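Local coordinates for protein CRISPR pre-crRNA endoribonuclease Cas5d (Mannheimia succiniciproducens, PDB 3KG4) that processes CRISPR precursor transcripts into guide RNAs as an endoribonuclease that needs no metal cofactor, in defence against viruses and other mobile genetic elements, at residues R6-I11 against K57-K62; A115-A120 against P173-Q178; A122-K127 against T135-M140. One frame throughout, in Å; residues are numbered along the deposited sequence.

Interaction 1: R6-I11 against K57-K62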
# COMPACT_ATOMS: atom_id res chain seq x y z
N ARG A 6 -3.82 -14.50 -3.27
CA ARG A 6 -4.18 -13.35 -2.47
C ARG A 6 -3.21 -13.24 -1.32
O ARG A 6 -2.94 -14.22 -0.62
CB ARG A 6 -5.59 -13.50 -1.90
CG ARG A 6 -6.07 -12.25 -1.14
CD ARG A 6 -7.48 -12.40 -0.60
NE ARG A 6 -7.50 -13.08 0.70
CZ ARG A 6 -8.61 -13.35 1.39
NH1 ARG A 6 -9.81 -13.01 0.92
NH2 ARG A 6 -8.54 -13.97 2.54
N ILE A 7 -2.69 -12.03 -1.09
CA ILE A 7 -1.91 -11.77 0.10
C ILE A 7 -2.51 -10.63 0.91
O ILE A 7 -3.19 -9.76 0.35
CB ILE A 7 -0.43 -11.45 -0.24
CG1 ILE A 7 -0.28 -10.13 -0.95
CG2 ILE A 7 0.18 -12.56 -1.09
CD1 ILE A 7 -0.42 -8.87 -0.06
N ARG A 8 -2.25 -10.67 2.21
CA ARG A 8 -2.52 -9.58 3.13
C ARG A 8 -1.25 -9.28 3.92
O ARG A 8 -0.62 -10.18 4.53
CB ARG A 8 -3.64 -9.95 4.10
CG ARG A 8 -4.99 -10.03 3.46
CD ARG A 8 -5.99 -10.61 4.42
NE ARG A 8 -7.35 -10.43 3.93
CZ ARG A 8 -8.42 -10.92 4.55
NH1 ARG A 8 -8.30 -11.64 5.66
NH2 ARG A 8 -9.62 -10.67 4.04
N LEU A 9 -0.87 -8.01 3.89
CA LEU A 9 0.33 -7.51 4.56
C LEU A 9 -0.08 -6.38 5.50
O LEU A 9 -0.68 -5.37 5.09
CB LEU A 9 1.39 -7.05 3.54
CG LEU A 9 2.78 -6.68 4.10
CD1 LEU A 9 3.58 -7.95 4.52
CD2 LEU A 9 3.57 -5.81 3.10
N HIS A 10 0.24 -6.56 6.77
CA HIS A 10 0.10 -5.55 7.79
C HIS A 10 1.33 -4.65 7.74
O HIS A 10 2.48 -5.13 7.72
CB HIS A 10 -0.02 -6.23 9.16
CG HIS A 10 -0.27 -5.29 10.30
ND1 HIS A 10 0.11 -5.57 11.59
CD2 HIS A 10 -0.83 -4.05 10.34
CE1 HIS A 10 -0.24 -4.58 12.39
NE2 HIS A 10 -0.83 -3.64 11.65
N ILE A 11 1.11 -3.34 7.59
CA ILE A 11 2.22 -2.37 7.58
C ILE A 11 1.95 -1.25 8.56
O ILE A 11 0.80 -0.88 8.78
CB ILE A 11 2.50 -1.82 6.14
CG1 ILE A 11 1.28 -1.02 5.60
CG2 ILE A 11 2.89 -2.96 5.22
CD1 ILE A 11 1.51 -0.34 4.20
N LYS A 57 -7.56 -4.06 -1.87
CA LYS A 57 -8.15 -3.33 -0.76
C LYS A 57 -7.05 -2.69 0.08
O LYS A 57 -5.99 -3.26 0.25
CB LYS A 57 -9.00 -4.27 0.12
CG LYS A 57 -10.24 -4.88 -0.59
CD LYS A 57 -10.97 -5.81 0.35
CE LYS A 57 -12.33 -6.32 -0.21
NZ LYS A 57 -12.83 -7.29 0.85
N ILE A 58 -7.33 -1.54 0.66
CA ILE A 58 -6.48 -0.95 1.66
C ILE A 58 -7.33 -0.73 2.90
O ILE A 58 -8.27 0.06 2.88
CB ILE A 58 -5.91 0.45 1.18
CG1 ILE A 58 -5.02 0.26 -0.07
CG2 ILE A 58 -5.20 1.13 2.31
CD1 ILE A 58 -4.83 1.56 -0.91
N TYR A 59 -6.98 -1.42 3.98
CA TYR A 59 -7.60 -1.22 5.28
C TYR A 59 -6.85 -0.17 6.06
O TYR A 59 -5.65 -0.31 6.27
CB TYR A 59 -7.57 -2.50 6.09
CG TYR A 59 -8.29 -3.66 5.49
CD1 TYR A 59 -9.57 -4.04 5.93
CD2 TYR A 59 -7.71 -4.41 4.47
CE1 TYR A 59 -10.21 -5.17 5.37
CE2 TYR A 59 -8.34 -5.48 3.90
CZ TYR A 59 -9.57 -5.89 4.37
OH TYR A 59 -10.14 -7.00 3.77
N VAL A 60 -7.56 0.85 6.51
CA VAL A 60 -6.97 1.96 7.25
C VAL A 60 -7.30 1.80 8.71
O VAL A 60 -8.47 1.89 9.09
CB VAL A 60 -7.52 3.32 6.80
CG1 VAL A 60 -6.87 4.42 7.60
CG2 VAL A 60 -7.26 3.52 5.34
N LEU A 61 -6.26 1.61 9.53
CA LEU A 61 -6.40 1.13 10.91
C LEU A 61 -6.34 2.22 11.97
O LEU A 61 -6.88 2.06 13.06
CB LEU A 61 -5.31 0.09 11.22
CG LEU A 61 -5.28 -1.11 10.29
CD1 LEU A 61 -4.18 -2.08 10.70
CD2 LEU A 61 -6.65 -1.78 10.29
N LYS A 62 -5.69 3.34 11.66
CA LYS A 62 -5.44 4.34 12.66
C LYS A 62 -5.95 5.71 12.21
O LYS A 62 -6.02 5.99 11.03
CB LYS A 62 -3.95 4.38 12.98
CG LYS A 62 -3.48 3.22 13.84
CD LYS A 62 -2.04 3.39 14.22
CE LYS A 62 -1.72 2.84 15.60
NZ LYS A 62 -0.24 2.79 15.85
O HOH W 1 -11.08 -9.67 1.53
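L61 reaches H10, and R8 meets Y59, across an intervening strand: residues 6-11 and 57-62 lie on, or run just beyond, strands 7-13 and 51-60, which flank 114-124 in the antiparallel sheet of a ferredoxin-like fold, as expected of a Cas5 protein. The backbones stay well apart, H10 CA lying 9.2 Å from Y59 CA, and side chains alone make the direct contacts. From the loop just after its strand, L61 sends CD1 obliquely against the imidazole, 3.8 Å from H10 NE2 and nearly as close to CD2. H10 swings its ring there with CG anti to the backbone N (chi1 -176°).

R8, extended from CG to NE, stands up off the sheet, and Y59 leans across the middle strand to bring its OH beside the guanidinium. The guanidinium and phenol planes stand 82° apart, and R8 NH2 comes within 3.7 Å of Y59 OH without a hydrogen bond. Both groups share E119 on the middle strand: OE1 forms a salt bridge with R8 NE and is hydrogen-bonded to Y59 OH. One face of the R8 guanidinium carries R6, whose NH2 sits 3.6 Å above its centre. At the edge of the R8 group, in its plane, a water accepts from R8 NH2 (3.1 Å), and the same water accepts from K57 NZ at 3.0 Å.

Interaction 2: A115-A120 against P173-Q178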
# COMPACT_ATOMS: atom_id res chain seq x y z
N ALA A 115 -1.07 2.78 10.24
CA ALA A 115 -1.05 1.35 10.02
C ALA A 115 -2.13 0.96 9.05
O ALA A 115 -3.28 1.43 9.13
CB ALA A 115 -1.23 0.61 11.34
N TYR A 116 -1.78 0.05 8.15
CA TYR A 116 -2.70 -0.42 7.15
C TYR A 116 -2.63 -1.94 7.01
O TYR A 116 -1.64 -2.55 7.39
CB TYR A 116 -2.40 0.19 5.78
CG TYR A 116 -2.17 1.70 5.81
CD1 TYR A 116 -3.25 2.59 5.77
CD2 TYR A 116 -0.90 2.23 5.88
CE1 TYR A 116 -3.05 3.93 5.82
CE2 TYR A 116 -0.70 3.62 5.92
CZ TYR A 116 -1.78 4.45 5.87
OH TYR A 116 -1.61 5.82 5.93
N VAL A 117 -3.65 -2.49 6.38
CA VAL A 117 -3.53 -3.79 5.71
C VAL A 117 -3.69 -3.57 4.23
O VAL A 117 -4.63 -2.88 3.77
CB VAL A 117 -4.59 -4.84 6.19
CG1 VAL A 117 -4.36 -6.17 5.49
CG2 VAL A 117 -4.44 -5.00 7.67
N ILE A 118 -2.76 -4.16 3.49
CA ILE A 118 -2.79 -4.18 2.03
C ILE A 118 -3.21 -5.56 1.58
O ILE A 118 -2.57 -6.57 1.95
CB ILE A 118 -1.39 -3.93 1.47
CG1 ILE A 118 -0.83 -2.61 2.00
CG2 ILE A 118 -1.41 -4.03 -0.06
CD1 ILE A 118 -1.79 -1.42 1.86
N GLU A 119 -4.29 -5.60 0.81
CA GLU A 119 -4.79 -6.83 0.26
C GLU A 119 -4.59 -6.77 -1.24
O GLU A 119 -5.01 -5.81 -1.87
CB GLU A 119 -6.27 -6.99 0.59
CG GLU A 119 -6.83 -8.32 0.24
CD GLU A 119 -8.25 -8.50 0.85
OE1 GLU A 119 -8.40 -8.46 2.08
OE2 GLU A 119 -9.20 -8.69 0.06
N ALA A 120 -3.95 -7.79 -1.80
CA ALA A 120 -3.45 -7.78 -3.17
C ALA A 120 -3.42 -9.18 -3.76
O ALA A 120 -3.44 -10.19 -3.02
CB ALA A 120 -1.98 -7.17 -3.21
N PRO A 173 -5.84 -13.18 12.13
CA PRO A 173 -6.95 -12.20 12.02
C PRO A 173 -6.51 -10.82 11.52
O PRO A 173 -5.34 -10.51 11.59
CB PRO A 173 -7.45 -12.09 13.46
CG PRO A 173 -6.23 -12.33 14.29
CD PRO A 173 -5.31 -13.26 13.51
N LEU A 174 -7.43 -10.03 10.98
CA LEU A 174 -7.10 -8.66 10.59
C LEU A 174 -6.98 -7.87 11.88
O LEU A 174 -7.78 -8.07 12.80
CB LEU A 174 -8.18 -8.02 9.69
CG LEU A 174 -8.36 -8.52 8.23
CD1 LEU A 174 -9.80 -8.24 7.75
CD2 LEU A 174 -7.36 -7.88 7.27
N PRO A 175 -5.97 -6.97 11.97
CA PRO A 175 -5.99 -6.03 13.10
C PRO A 175 -7.31 -5.29 13.17
O PRO A 175 -7.94 -5.06 12.14
CB PRO A 175 -4.87 -5.04 12.76
CG PRO A 175 -4.02 -5.72 11.71
CD PRO A 175 -4.90 -6.68 11.00
N LEU A 176 -7.74 -4.92 14.36
CA LEU A 176 -8.97 -4.14 14.52
C LEU A 176 -8.65 -2.71 14.11
O LEU A 176 -7.51 -2.27 14.24
CB LEU A 176 -9.51 -4.22 15.96
CG LEU A 176 -8.49 -4.15 17.10
CD1 LEU A 176 -9.20 -3.85 18.44
CD2 LEU A 176 -7.64 -5.44 17.23
N SER A 177 -9.63 -2.01 13.54
CA SER A 177 -9.48 -0.60 13.22
C SER A 177 -9.49 0.12 14.57
O SER A 177 -10.20 -0.31 15.49
CB SER A 177 -10.64 -0.06 12.36
OG SER A 177 -10.23 0.40 11.05
N GLN A 178 -8.74 1.21 14.67
CA GLN A 178 -8.90 2.12 15.79
C GLN A 178 -9.52 3.41 15.27
O GLN A 178 -9.28 4.48 15.80
CB GLN A 178 -7.55 2.37 16.44
CG GLN A 178 -6.91 1.12 17.05
CD GLN A 178 -5.60 1.44 17.73
OE1 GLN A 178 -4.55 1.46 17.09
NE2 GLN A 178 -5.65 1.69 19.04
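The pyrrolidine ring of P175 meets V117 obliquely along its CD-CG bond: CD lies 3.8 Å from V117 CG2 and CG 4.1 Å from the same methyl. The same ring also touches H10, L61 and I168, so the proline is set among side chains from strand 7-13, from the loop after strand 51-60 and from near the sheet's end strand. In the ferredoxin-like fold this is the joining of an inner strand, 114-124, to the irregular loop that follows strand 164-167. The contact is wholly apolar, with no hydrogen bond between the two segments.

V117 projects from the strand toward the loop and presents both its methyls. With CG1 anti to the backbone N (chi1 -178°), CG2 is left anti to the carbonyl carbon. CG2 meets the proline, while the leucine sits against both methyls, slightly nearer CG1. L174 crosses the valine at about a right angle. Its CB does not aim at the strand, but the end of the side chain does come down on it, and it also rests on Y59, which touches V117 from the next strand. L174 CD2 completes the contact, 3.9 Å from V117 CG1 and 4.1 Å from V117 CG2.

Interaction 3: A122-K127 against T135-M140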
# COMPACT_ATOMS: atom_id res chain seq x y z
N ALA A 122 -1.50 -11.34 -7.43
CA ALA A 122 -0.53 -11.27 -8.53
C ALA A 122 -1.20 -11.54 -9.88
O ALA A 122 -2.13 -12.33 -9.97
CB ALA A 122 0.63 -12.29 -8.27
N VAL A 123 -0.74 -10.84 -10.93
CA VAL A 123 -1.13 -11.13 -12.31
C VAL A 123 0.16 -11.43 -13.05
O VAL A 123 1.22 -10.90 -12.70
CB VAL A 123 -1.88 -9.94 -12.97
CG1 VAL A 123 -0.99 -8.69 -13.07
CG2 VAL A 123 -2.38 -10.33 -14.38
N MET A 124 0.08 -12.34 -14.04
CA MET A 124 1.22 -12.68 -14.87
C MET A 124 1.34 -11.63 -15.96
O MET A 124 0.33 -11.18 -16.48
CB MET A 124 1.06 -14.08 -15.51
CG MET A 124 0.74 -15.19 -14.52
SD MET A 124 1.78 -15.25 -13.09
CE MET A 124 3.38 -15.49 -13.85
N THR A 125 2.56 -11.23 -16.27
CA THR A 125 2.83 -10.27 -17.35
C THR A 125 3.10 -11.00 -18.68
O THR A 125 3.32 -12.21 -18.70
CB THR A 125 4.06 -9.36 -17.01
OG1 THR A 125 5.26 -10.14 -16.96
CG2 THR A 125 3.86 -8.67 -15.69
N SER A 126 3.12 -10.25 -19.78
CA SER A 126 3.46 -10.82 -21.10
C SER A 126 4.89 -11.39 -21.15
O SER A 126 5.22 -12.16 -22.06
CB SER A 126 3.33 -9.76 -22.19
OG SER A 126 4.29 -8.74 -22.00
N LYS A 127 5.72 -10.98 -20.19
CA LYS A 127 7.11 -11.44 -20.06
C LYS A 127 7.24 -12.65 -19.13
O LYS A 127 8.31 -12.89 -18.56
CB LYS A 127 7.99 -10.28 -19.55
N THR A 135 1.51 -19.15 -8.36
CA THR A 135 1.71 -19.90 -7.11
C THR A 135 3.07 -19.75 -6.48
O THR A 135 3.15 -19.50 -5.28
CB THR A 135 1.42 -21.43 -7.29
OG1 THR A 135 0.11 -21.60 -7.84
CG2 THR A 135 1.51 -22.17 -5.94
N LYS A 136 4.13 -19.89 -7.27
CA LYS A 136 5.48 -19.80 -6.73
C LYS A 136 5.78 -18.39 -6.19
O LYS A 136 6.45 -18.22 -5.16
CB LYS A 136 6.51 -20.15 -7.82
N HIS A 137 5.26 -17.40 -6.91
CA HIS A 137 5.43 -15.99 -6.54
C HIS A 137 4.68 -15.63 -5.27
O HIS A 137 5.25 -15.03 -4.38
CB HIS A 137 4.98 -15.12 -7.71
CG HIS A 137 5.88 -15.24 -8.91
ND1 HIS A 137 7.17 -14.77 -8.92
CD2 HIS A 137 5.67 -15.80 -10.13
CE1 HIS A 137 7.72 -15.03 -10.09
NE2 HIS A 137 6.83 -15.65 -10.84
N ILE A 138 3.43 -16.05 -5.17
CA ILE A 138 2.69 -15.90 -3.91
C ILE A 138 3.44 -16.57 -2.75
O ILE A 138 3.70 -15.94 -1.75
CB ILE A 138 1.26 -16.46 -4.01
CG1 ILE A 138 0.43 -15.68 -5.06
CG2 ILE A 138 0.58 -16.47 -2.62
CD1 ILE A 138 0.00 -14.26 -4.64
N GLU A 139 3.82 -17.84 -2.91
CA GLU A 139 4.56 -18.57 -1.86
C GLU A 139 5.90 -17.90 -1.48
O GLU A 139 6.21 -17.76 -0.31
CB GLU A 139 4.82 -20.04 -2.30
N MET A 140 6.67 -17.45 -2.47
CA MET A 140 7.94 -16.72 -2.20
C MET A 140 7.69 -15.39 -1.46
O MET A 140 8.41 -15.04 -0.50
CB MET A 140 8.71 -16.48 -3.50
CG MET A 140 10.12 -15.84 -3.33
SD MET A 140 11.35 -16.17 -4.66
CE MET A 140 10.41 -16.86 -6.04
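A122 and I138 make the closest approach here, methyl against methyl: A122 CB points from the strand toward the helix and lies 4.2 Å from I138 CD1. The isoleucine gets there by its longer branch, with CG1 anti to the carbonyl carbon (chi1 -63°). Two residues further along the strand, M124 brings its terminal methyl CE obliquely to the H137 ring, 4.4 Å from CD2. All three of its side-chain torsions lie near -60°, so the thioether curls round instead of reaching straight out. Both touches are loose van der Waals contacts.

The next shell holds these groups in place. Both imidazole nitrogens of H137 are occupied: NE2 is hydrogen-bonded to E132 OE2, and ND1 to H46 NE2, while the H46 ring also packs against it. That fixes the rotation of the ring that M124 touches. M124 itself leans on E132, T134 and I51. At the other end N5 does double duty, its ND2 hydrogen-bonded to A122 O and its side chain against I138. Strand 114-124 running out into a connection that returns as helix 135-146, packed back against the strand's end, is the third strand and second helix of the beta-alpha-beta-beta-alpha-beta order of a ferredoxin-like fold.

In the fold
Strand 114-124 ties the three together. It lies between the strands of interaction 1, supplies the valine of interaction 2, and ends in interaction 3. The centres of interactions 1 and 2 are about 4 Å apart, and their segments are joined by hydrogen bonds, I7 N to A120 O at 2.8 Å and probably L61 O to Q178 N at 2.6 Å, the latter fastening the loop 173-178 to the loop after strand 51-60. Interaction 3 sits farther off, its centre about 20 Å from that of interaction 1 and 23 Å from that of interaction 2, yet I7 CG2 touches I138 CD1 at 3.9 Å. Along the chain, interaction 3 is nested inside the loop that interaction 2 closes.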